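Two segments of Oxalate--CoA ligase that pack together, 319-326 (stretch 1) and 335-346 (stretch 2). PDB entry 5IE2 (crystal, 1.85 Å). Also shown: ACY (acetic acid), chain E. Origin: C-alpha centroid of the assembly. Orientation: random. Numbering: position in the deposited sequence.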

# COMPACT_ATOMS: atom_id res chain seq x y z
N HIS A 319 5.96 3.30 -3.09
CA HIS A 319 4.66 2.93 -3.70
C HIS A 319 4.73 2.99 -5.25
O HIS A 319 5.38 2.14 -5.87
N LEU A 320 4.07 3.96 -5.88
CA LEU A 320 3.73 3.86 -7.31
C LEU A 320 4.95 3.69 -8.27
O LEU A 320 5.92 4.50 -8.23
N MET A 321 4.86 2.68 -9.13
CA MET A 321 5.76 2.54 -10.27
C MET A 321 5.00 2.77 -11.60
O MET A 321 5.40 3.62 -12.42
N SER A 322 3.91 2.03 -11.80
CA SER A 322 3.16 2.19 -13.05
C SER A 322 1.67 2.21 -12.78
O SER A 322 1.18 1.67 -11.78
N SER A 323 0.93 2.81 -13.70
CA SER A 323 -0.53 2.76 -13.60
C SER A 323 -1.23 2.83 -14.94
O SER A 323 -0.75 3.47 -15.87
N ASN A 324 -2.41 2.20 -15.02
CA ASN A 324 -3.31 2.53 -16.09
C ASN A 324 -3.73 3.98 -15.93
O ASN A 324 -3.85 4.48 -14.80
N PRO A 325 -3.91 4.68 -17.04
CA PRO A 325 -4.23 6.11 -17.07
C PRO A 325 -5.73 6.33 -16.89
O PRO A 325 -6.52 5.36 -17.01
N LEU A 326 -6.11 7.58 -16.63
CA LEU A 326 -7.54 8.00 -16.69
C LEU A 326 -8.06 7.79 -18.10
O LEU A 326 -7.31 7.90 -19.05
N GLY A 335 -5.68 -7.08 -16.82
CA GLY A 335 -4.51 -7.93 -16.86
C GLY A 335 -3.20 -7.12 -16.88
O GLY A 335 -2.10 -7.70 -16.78
N SER A 336 -3.32 -5.81 -16.98
CA SER A 336 -2.13 -4.91 -17.12
C SER A 336 -2.07 -3.90 -16.00
O SER A 336 -3.13 -3.47 -15.47
N VAL A 337 -0.85 -3.49 -15.64
CA VAL A 337 -0.67 -2.44 -14.67
C VAL A 337 -0.20 -1.11 -15.32
O VAL A 337 0.34 -0.21 -14.64
N GLY A 338 -0.46 -0.97 -16.62
CA GLY A 338 -0.32 0.32 -17.26
C GLY A 338 1.11 0.77 -17.51
O GLY A 338 2.01 -0.02 -17.69
N LYS A 339 1.31 2.09 -17.46
CA LYS A 339 2.58 2.69 -17.95
C LYS A 339 3.34 3.31 -16.80
O LYS A 339 2.74 3.80 -15.87
N PRO A 340 4.68 3.36 -16.90
CA PRO A 340 5.52 3.98 -15.86
C PRO A 340 5.08 5.42 -15.58
O PRO A 340 4.75 6.12 -16.56
N VAL A 341 5.11 5.87 -14.32
CA VAL A 341 4.71 7.25 -14.03
C VAL A 341 5.90 7.96 -13.36
O VAL A 341 6.27 7.60 -12.26
N GLY A 342 6.50 8.93 -14.05
CA GLY A 342 7.51 9.78 -13.45
C GLY A 342 8.84 9.10 -13.12
O GLY A 342 9.59 9.59 -12.31
N GLN A 343 9.09 7.95 -13.74
CA GLN A 343 10.31 7.20 -13.53
C GLN A 343 10.57 6.34 -14.72
O GLN A 343 9.67 6.09 -15.52
N GLU A 344 11.83 5.92 -14.86
CA GLU A 344 12.20 4.98 -15.90
C GLU A 344 11.94 3.56 -15.51
O GLU A 344 12.07 3.19 -14.35
N MET A 345 11.61 2.77 -16.51
CA MET A 345 11.35 1.36 -16.26
C MET A 345 11.82 0.56 -17.48
O MET A 345 11.64 0.98 -18.63
N ALA A 346 12.44 -0.59 -17.24
CA ALA A 346 12.96 -1.38 -18.34
C ALA A 346 12.82 -2.86 -18.01
O ALA A 346 12.75 -3.21 -16.85

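The two stretches meet through a short antiparallel pairing: S323 N donates to K339 O (3.0 Å) and K339 N to S323 O (2.9 Å), and V341 N reaches M321 O (3.0 Å). The side chains fill in around this ladder, and S322, M321 and N324 cover the most surface on the first stretch.

S322, paired with P340 at a non-hydrogen-bonded position, points sideways. In rotamer p its OG donates to V337 O (2.8 Å) and lies 3.5 Å from V337 CG2. A small serine suits this site: its hydroxyl satisfies a carbonyl, while S322 CB packs 4.0 Å from M345 CE.

M321 points away overall, yet its CB lies 4.1 Å from M345 CE. Its chi angles are m, t, m, whereas M345, which points toward the first stretch, extends as t, t before turning m at chi3. M345 reaches the contact with the end of its long, unbranched chain. Q343 also points toward this corner (chi1 p, chi2 t): its NE2 donates to L320 O and to V341 O, both at 3.0 Å, so one amide links the two stretches while bracing its own. Beside it, L320 (t, p) brings CD2 to 4.0 Å from CB of V341, which is in rotamer t and points toward its partner.

N324 starts sideways, but in rotamer m its end comes nearer, and ND2 donates to S336 O (2.9 Å). The amide thus serves a backbone carbonyl beyond the paired residues. Next to it, G338 leaves room for close backbone approach; a CB there would sit 2.1 Å from both S323 C and N324 N. K339 (m, t, m, m) curls its partly exposed chain so that NZ lies 3.9 Å from P325 CG.

H319 ND1 donates to OXT of the acetic acid (2.7 Å), probably from the crystallisation liquor.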

# COMPACT_ATOMS: atom_id res chain seq x y z
CB HIS A 319 3.50 3.80 -3.11
CG HIS A 319 2.13 3.27 -3.45
ND1 HIS A 319 1.75 1.96 -3.24
CD2 HIS A 319 1.05 3.89 -4.02
CE1 HIS A 319 0.51 1.79 -3.68
NE2 HIS A 319 0.06 2.94 -4.16
CB LEU A 320 2.95 5.13 -7.71
CG LEU A 320 2.57 5.20 -9.20
CD1 LEU A 320 1.56 4.15 -9.51
CD2 LEU A 320 2.01 6.63 -9.47
CB MET A 321 6.40 1.14 -10.27
CG MET A 321 7.42 1.01 -9.10
SD MET A 321 8.11 -0.66 -9.04
CE MET A 321 6.72 -1.57 -8.30
CB SER A 322 3.48 1.07 -14.10
OG SER A 322 2.95 -0.21 -13.69
CB SER A 323 -1.04 3.92 -12.75
OG SER A 323 -2.45 3.79 -12.53
CB ASN A 324 -4.54 1.60 -16.07
CG ASN A 324 -4.21 0.20 -16.56
OD1 ASN A 324 -4.21 -0.06 -17.76
ND2 ASN A 324 -3.90 -0.71 -15.62
CB PRO A 325 -3.78 6.54 -18.47
CG PRO A 325 -4.14 5.29 -19.30
CD PRO A 325 -3.78 4.12 -18.40
CB LEU A 326 -7.69 9.50 -16.29
CG LEU A 326 -7.26 9.90 -14.88
CD1 LEU A 326 -7.30 11.37 -14.71
CD2 LEU A 326 -8.25 9.29 -13.89
CB SER A 336 -2.16 -4.17 -18.46
OG SER A 336 -1.09 -3.22 -18.54
CB VAL A 337 0.30 -2.89 -13.53
CG1 VAL A 337 -0.31 -4.01 -12.74
CG2 VAL A 337 1.63 -3.38 -14.09
CB LYS A 339 2.28 3.76 -19.02
CG LYS A 339 1.57 3.16 -20.23
CD LYS A 339 1.50 4.18 -21.37
CE LYS A 339 0.56 5.31 -21.06
NZ LYS A 339 -0.83 4.88 -21.34
CB PRO A 340 6.92 4.01 -16.51
CG PRO A 340 6.88 2.99 -17.56
CD PRO A 340 5.46 2.83 -18.03
CB VAL A 341 3.47 7.31 -13.10
CG1 VAL A 341 3.05 8.81 -12.75
CG2 VAL A 341 2.29 6.57 -13.72
CB GLN A 343 10.24 6.35 -12.28
CG GLN A 343 9.06 5.32 -12.34
CD GLN A 343 8.60 4.92 -10.93
OE1 GLN A 343 9.18 4.02 -10.32
NE2 GLN A 343 7.59 5.62 -10.40
CB GLU A 344 13.70 5.12 -16.22
CG GLU A 344 14.05 6.49 -16.75
CD GLU A 344 15.54 6.62 -17.00
OE1 GLU A 344 15.98 6.13 -18.04
OE2 GLU A 344 16.23 7.21 -16.15
CB MET A 345 9.85 1.15 -16.03
CG MET A 345 9.54 -0.26 -15.69
SD MET A 345 7.74 -0.41 -15.43
CE MET A 345 7.45 0.93 -14.18
CB ALA A 346 14.38 -1.04 -18.55
C ACY E . 2.28 -1.30 -2.73
O ACY E . 1.05 -1.17 -3.05
OXT ACY E . 3.12 -0.35 -2.70
CH3 ACY E . 2.80 -2.68 -2.41